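Local coordinates for arginase (Trypanosoma brucei brucei, PDB 4RHJ), which is of unknown function but adopts the arginase-deacetylase fold, having evolved without the binuclear manganese cluster of the family, at residues 167-172 / 242-247; 145-150 / 285-290. All coordinates share one frame; numbering follows the deposited sequence.

Contact 1 (167-172 / 242-247); sequences HFSARP and SIDASV
His167 lies beside Ser242 in a parallel strand pair. Its CG is anti to the backbone N (chi1 -179°), which brings CD2 to 3.9 Å from Ser242 OG. That oxygen, hydrogen-bonded to Thr147 OG1, sits at the edge of the imidazole, near its plane. His167 NE2 is hydrogen-bonded to Tyr287 OH. At Phe168 the backbone takes over: its N gives a nearly straight bond to Ser242 O (3.0 Å, 173°), and its O receives Asp244 N (2.8 Å). The phenyl group projects from the other face of the sheet and runs alongside Ile243, with Phe168 CD2 3.7 Å from Ile243 CG1. Val247 adds its CG2 methyl beside Phe168 CB, and helix 266-274 covers this apolar side through Leu269 and Ile272. Ser169 OG reaches two oxygens, Ser246 OG at 3.0 Å and Asp244 OD2 at 3.2 Å; its one proton serves one at a time. Ala170 N gives an almost linear bond to Ser246 OG (3.1 Å, 175°). Ser246 N meets Asp244 OD1 from above the carboxylate plane, an Asx turn at the C-terminal end of the parallel alpha/beta sheet. Asp244 binds manganese in another crystal structure of this protein, though not in this chain.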
loop_
_atom_site.group_PDB
_atom_site.type_symbol
_atom_site.label_atom_id
_atom_site.label_comp_id
_atom_site.label_asym_id
_atom_site.label_seq_id
_atom_site.Cartn_x
_atom_site.Cartn_y
_atom_site.Cartn_z
ATOM N N HIS A 167 -15.462 12.126 -11.575
ATOM C CA HIS A 167 -14.270 11.569 -12.244
ATOM C C HIS A 167 -13.089 11.358 -11.296
ATOM O O HIS A 167 -12.554 12.299 -10.712
ATOM C CB HIS A 167 -13.828 12.456 -13.435
ATOM C CG HIS A 167 -12.629 11.932 -14.178
ATOM N ND1 HIS A 167 -11.496 12.688 -14.390
ATOM C CD2 HIS A 167 -12.377 10.718 -14.732
ATOM C CE1 HIS A 167 -10.606 11.970 -15.056
ATOM N NE2 HIS A 167 -11.119 10.775 -15.276
ATOM N N PHE A 168 -12.683 10.102 -11.179
ATOM C CA PHE A 168 -11.556 9.677 -10.353
ATOM C C PHE A 168 -10.307 9.343 -11.160
ATOM O O PHE A 168 -10.221 8.289 -11.767
ATOM C CB PHE A 168 -11.922 8.429 -9.538
ATOM C CG PHE A 168 -13.069 8.619 -8.582
ATOM C CD1 PHE A 168 -12.853 9.123 -7.319
ATOM C CD2 PHE A 168 -14.360 8.231 -8.944
ATOM C CE1 PHE A 168 -13.911 9.284 -6.448
ATOM C CE2 PHE A 168 -15.411 8.375 -8.088
ATOM C CZ PHE A 168 -15.193 8.894 -6.833
ATOM N N SER A 169 -9.310 10.204 -11.113
ATOM C CA SER A 169 -8.085 9.935 -11.833
ATOM C C SER A 169 -6.925 10.659 -11.200
ATOM O O SER A 169 -7.137 11.560 -10.392
ATOM C CB SER A 169 -8.232 10.356 -13.284
ATOM O OG SER A 169 -7.130 9.913 -14.027
ATOM N N ALA A 170 -5.709 10.282 -11.580
ATOM C CA ALA A 170 -4.508 11.006 -11.169
ATOM C C ALA A 170 -4.343 12.311 -11.935
ATOM O O ALA A 170 -3.663 13.236 -11.474
ATOM C CB ALA A 170 -3.303 10.150 -11.361
ATOM N N ARG A 171 -4.963 12.374 -13.111
ATOM C CA ARG A 171 -4.959 13.572 -13.960
ATOM C C ARG A 171 -6.376 13.998 -14.304
ATOM O O ARG A 171 -7.257 13.161 -14.411
ATOM C CB ARG A 171 -4.188 13.324 -15.257
ATOM C CG ARG A 171 -4.861 12.328 -16.166
ATOM C CD ARG A 171 -3.863 11.484 -16.971
ATOM N NE ARG A 171 -3.184 10.448 -16.186
ATOM C CZ ARG A 171 -1.972 10.578 -15.644
ATOM N NH1 ARG A 171 -1.304 11.711 -15.785
ATOM N NH2 ARG A 171 -1.426 9.583 -14.956
ATOM N N PRO A 172 -6.596 15.306 -14.497
ATOM C CA PRO A 172 -7.923 15.812 -14.865
ATOM C C PRO A 172 -8.399 15.252 -16.190
ATOM O O PRO A 172 -9.601 15.155 -16.388
ATOM C CB PRO A 172 -7.715 17.327 -14.953
ATOM C CG PRO A 172 -6.543 17.606 -14.119
ATOM C CD PRO A 172 -5.646 16.402 -14.238
ATOM N N SER A 242 -17.098 7.648 -13.446
ATOM C CA SER A 242 -15.929 7.338 -14.272
ATOM C C SER A 242 -14.719 7.178 -13.367
ATOM O O SER A 242 -14.378 8.086 -12.598
ATOM C CB SER A 242 -15.665 8.420 -15.317
ATOM O OG SER A 242 -14.718 7.976 -16.284
ATOM N N ILE A 243 -14.089 6.011 -13.483
ATOM C CA ILE A 243 -13.074 5.547 -12.551
ATOM C C ILE A 243 -11.815 5.106 -13.286
ATOM O O ILE A 243 -11.782 4.071 -13.932
ATOM C CB ILE A 243 -13.608 4.381 -11.684
ATOM C CG1 ILE A 243 -14.604 4.906 -10.641
ATOM C CG2 ILE A 243 -12.462 3.612 -11.023
ATOM C CD1 ILE A 243 -15.373 3.819 -9.936
ATOM N N ASP A 244 -10.803 5.946 -13.235
ATOM C CA ASP A 244 -9.498 5.593 -13.740
ATOM C C ASP A 244 -8.723 4.962 -12.605
ATOM O O ASP A 244 -8.601 5.538 -11.522
ATOM C CB ASP A 244 -8.769 6.816 -14.265
ATOM C CG ASP A 244 -7.545 6.464 -15.096
ATOM O OD1 ASP A 244 -6.979 5.370 -14.926
ATOM O OD2 ASP A 244 -7.146 7.302 -15.925
ATOM N N ALA A 245 -8.229 3.764 -12.868
ATOM C CA ALA A 245 -7.403 3.022 -11.940
ATOM C C ALA A 245 -6.168 3.830 -11.539
ATOM O O ALA A 245 -5.559 3.592 -10.485
ATOM C CB ALA A 245 -7.009 1.693 -12.560
ATOM N N SER A 246 -5.816 4.805 -12.370
ATOM C CA SER A 246 -4.688 5.674 -12.061
ATOM C C SER A 246 -4.944 6.480 -10.761
ATOM O O SER A 246 -4.000 6.956 -10.117
ATOM C CB SER A 246 -4.412 6.619 -13.224
ATOM O OG SER A 246 -5.366 7.658 -13.247
ATOM N N VAL A 247 -6.211 6.613 -10.370
ATOM C CA VAL A 247 -6.545 7.356 -9.153
ATOM C C VAL A 247 -5.983 6.694 -7.902
ATOM O O VAL A 247 -5.637 7.384 -6.950
ATOM C CB VAL A 247 -8.081 7.540 -8.956
ATOM C CG1 VAL A 247 -8.746 6.291 -8.378
ATOM C CG2 VAL A 247 -8.370 8.729 -8.009
#

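Contact 2 (145-150 / 285-290)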
loop_
_atom_site.group_PDB
_atom_site.type_symbol
_atom_site.label_atom_id
_atom_site.label_comp_id
_atom_site.label_asym_id
_atom_site.label_seq_id
_atom_site.Cartn_x
_atom_site.Cartn_y
_atom_site.Cartn_z
ATOM N N SER A 145 -12.366 5.931 -22.853
ATOM C CA SER A 145 -13.183 6.377 -23.986
ATOM C C SER A 145 -14.649 6.009 -23.842
ATOM O O SER A 145 -15.533 6.703 -24.355
ATOM C CB SER A 145 -12.648 5.780 -25.280
ATOM O OG SER A 145 -12.327 4.414 -25.103
ATOM N N ALA A 146 -14.899 4.905 -23.145
ATOM C CA ALA A 146 -16.257 4.463 -22.845
ATOM C C ALA A 146 -16.920 5.320 -21.777
ATOM O O ALA A 146 -17.844 4.871 -21.107
ATOM C CB ALA A 146 -16.257 3.016 -22.405
ATOM N N THR A 147 -16.429 6.539 -21.586
ATOM C CA THR A 147 -17.154 7.505 -20.776
ATOM C C THR A 147 -17.950 8.361 -21.733
ATOM O O THR A 147 -19.157 8.503 -21.591
ATOM C CB THR A 147 -16.220 8.347 -19.900
ATOM O OG1 THR A 147 -15.794 7.547 -18.787
ATOM C CG2 THR A 147 -16.936 9.610 -19.379
ATOM N N LEU A 148 -17.263 8.863 -22.749
ATOM C CA LEU A 148 -17.858 9.658 -23.813
ATOM C C LEU A 148 -19.100 9.010 -24.443
ATOM O O LEU A 148 -20.158 9.617 -24.487
ATOM C CB LEU A 148 -16.788 9.927 -24.881
ATOM C CG LEU A 148 -17.158 10.610 -26.193
ATOM C CD1 LEU A 148 -17.911 11.911 -25.948
ATOM C CD2 LEU A 148 -15.895 10.851 -26.997
ATOM N N SER A 149 -18.967 7.769 -24.908
ATOM C CA SER A 149 -20.038 7.083 -25.642
ATOM C C SER A 149 -21.283 6.818 -24.806
ATOM O O SER A 149 -22.403 7.000 -25.276
ATOM C CB SER A 149 -19.532 5.750 -26.193
ATOM O OG SER A 149 -18.145 5.799 -26.469
ATOM N N MET A 150 -21.071 6.374 -23.568
ATOM C CA MET A 150 -22.148 5.934 -22.675
ATOM C C MET A 150 -23.018 7.086 -22.172
ATOM O O MET A 150 -24.252 6.975 -22.104
ATOM C CB MET A 150 -21.562 5.176 -21.477
ATOM C CG MET A 150 -20.846 3.862 -21.831
ATOM S SD MET A 150 -20.071 3.102 -20.385
ATOM C CE MET A 150 -21.503 2.619 -19.429
ATOM N N ASP A 285 -17.837 3.526 -15.868
ATOM C CA ASP A 285 -16.753 3.095 -16.725
ATOM C C ASP A 285 -15.518 2.909 -15.894
ATOM O O ASP A 285 -14.936 3.878 -15.399
ATOM C CB ASP A 285 -16.459 4.098 -17.855
ATOM C CG ASP A 285 -15.295 3.647 -18.753
ATOM O OD1 ASP A 285 -15.060 2.425 -18.868
ATOM O OD2 ASP A 285 -14.621 4.506 -19.343
ATOM N N VAL A 286 -15.109 1.666 -15.734
ATOM C CA VAL A 286 -13.891 1.432 -14.990
ATOM C C VAL A 286 -12.782 0.995 -15.934
ATOM O O VAL A 286 -12.851 -0.082 -16.513
ATOM C CB VAL A 286 -14.095 0.399 -13.888
ATOM C CG1 VAL A 286 -12.972 0.508 -12.886
ATOM C CG2 VAL A 286 -15.426 0.650 -13.194
ATOM N N TYR A 287 -11.753 1.842 -16.045
ATOM C CA TYR A 287 -10.730 1.772 -17.088
ATOM C C TYR A 287 -9.322 2.028 -16.563
ATOM O O TYR A 287 -9.131 2.237 -15.372
ATOM C CB TYR A 287 -11.041 2.791 -18.176
ATOM C CG TYR A 287 -11.043 4.236 -17.702
ATOM C CD1 TYR A 287 -12.183 4.812 -17.145
ATOM C CD2 TYR A 287 -9.908 5.024 -17.828
ATOM C CE1 TYR A 287 -12.184 6.138 -16.734
ATOM C CE2 TYR A 287 -9.902 6.334 -17.428
ATOM C CZ TYR A 287 -11.035 6.897 -16.874
ATOM O OH TYR A 287 -11.009 8.219 -16.461
ATOM N N GLY A 288 -8.339 2.024 -17.461
ATOM C CA GLY A 288 -6.967 2.351 -17.086
ATOM C C GLY A 288 -6.061 1.173 -16.797
ATOM O O GLY A 288 -4.880 1.341 -16.506
ATOM N N TYR A 289 -6.621 -0.027 -16.897
ATOM C CA TYR A 289 -5.944 -1.240 -16.510
ATOM C C TYR A 289 -5.388 -1.977 -17.723
ATOM O O TYR A 289 -6.075 -2.227 -18.703
ATOM C CB TYR A 289 -6.900 -2.143 -15.711
ATOM C CG TYR A 289 -6.464 -3.585 -15.633
ATOM C CD1 TYR A 289 -5.397 -3.969 -14.830
ATOM C CD2 TYR A 289 -7.102 -4.566 -16.388
ATOM C CE1 TYR A 289 -4.990 -5.296 -14.778
ATOM C CE2 TYR A 289 -6.698 -5.908 -16.335
ATOM C CZ TYR A 289 -5.641 -6.262 -15.522
ATOM O OH TYR A 289 -5.232 -7.580 -15.455
ATOM N N ASN A 290 -4.117 -2.318 -17.631
ATOM C CA ASN A 290 -3.422 -2.991 -18.709
ATOM C C ASN A 290 -2.566 -4.095 -18.108
ATOM O O ASN A 290 -1.599 -3.822 -17.403
ATOM C CB ASN A 290 -2.582 -1.994 -19.512
ATOM C CG ASN A 290 -1.798 -2.651 -20.641
ATOM O OD1 ASN A 290 -1.669 -3.864 -20.706
ATOM N ND2 ASN A 290 -1.234 -1.829 -21.515
#
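Thr147 and Asp285 meet where the chain leading into helix 148-157 packs against strand 281-287 of the parallel arginase sheet. The loop follows strand 136-140, which is the sheet neighbour of strand 281-287. The contact is therefore local to the C-terminal end of two adjacent strands of this alpha/beta fold.

Polar contacts come first. Thr147 OG1 approaches Asp285 OD2 at 3.3 Å, a weak hydrogen bond at most, and the two side chains cross at about a right angle. The stronger partner of Thr147 OG1 is Ser242 OG on strand 239-244. Asp285 has its CG anti to the backbone N (chi1 179°), and this extends the carboxylate from the strand toward the loop. Its other oxygen, OD1, has a weak hydrogen bond with Ser139 OG of strand 136-140. The carboxylate thus has weak bonds to both strand 136-140 and the residues leading into the helix. Ser149 of the helix makes a weak bond back from its OG to Ser145 O, at 3.5 Å. Ser145 OG is fixed from outside by Asp143 and Tyr51.

Van der Waals contacts fill in around the carboxylate. It lies beside the methyl of Ala146, with Asp285 OD1 and Asp285 OD2 both 3.8 Å from Ala146 CB. Ser123 of helix 116-131 and Tyr51 also touch this alanine. Tyr287, its hydroxyl held by His167, brings its ring obliquely toward the threonine, with Tyr287 CE1 4.4 Å from Thr147 OG1.

The backbone of Ala146 completes the contact. Ala146 O is buried and has no hydrogen-bond partner in the model. Ala146 C lies 3.4 Å from Asp285 OD2.

From the N terminus, the chain first meets residues 145-150, at the approach to helix 148-157. That helix leads on to strand 163-168 and residues 167-172. Contact 1 then closes a loop of 69 intervening residues when the chain returns at 242-247. Contact 2 closes later, at 285-290, so contact 1 is nested within its longer loop. Strands 239-244 and 281-287 are sheet neighbours, and the contact centres are about 10 Å apart. Besides the polar side-chain pairs that join the two contacts, Asp244 OD2 packs on Tyr287 CE2 at 3.3 Å, so contact 2 borders the manganese-binding residue. Together the contacts tie strands 163-168, 239-244 and 281-287 to the start of helix 148-157.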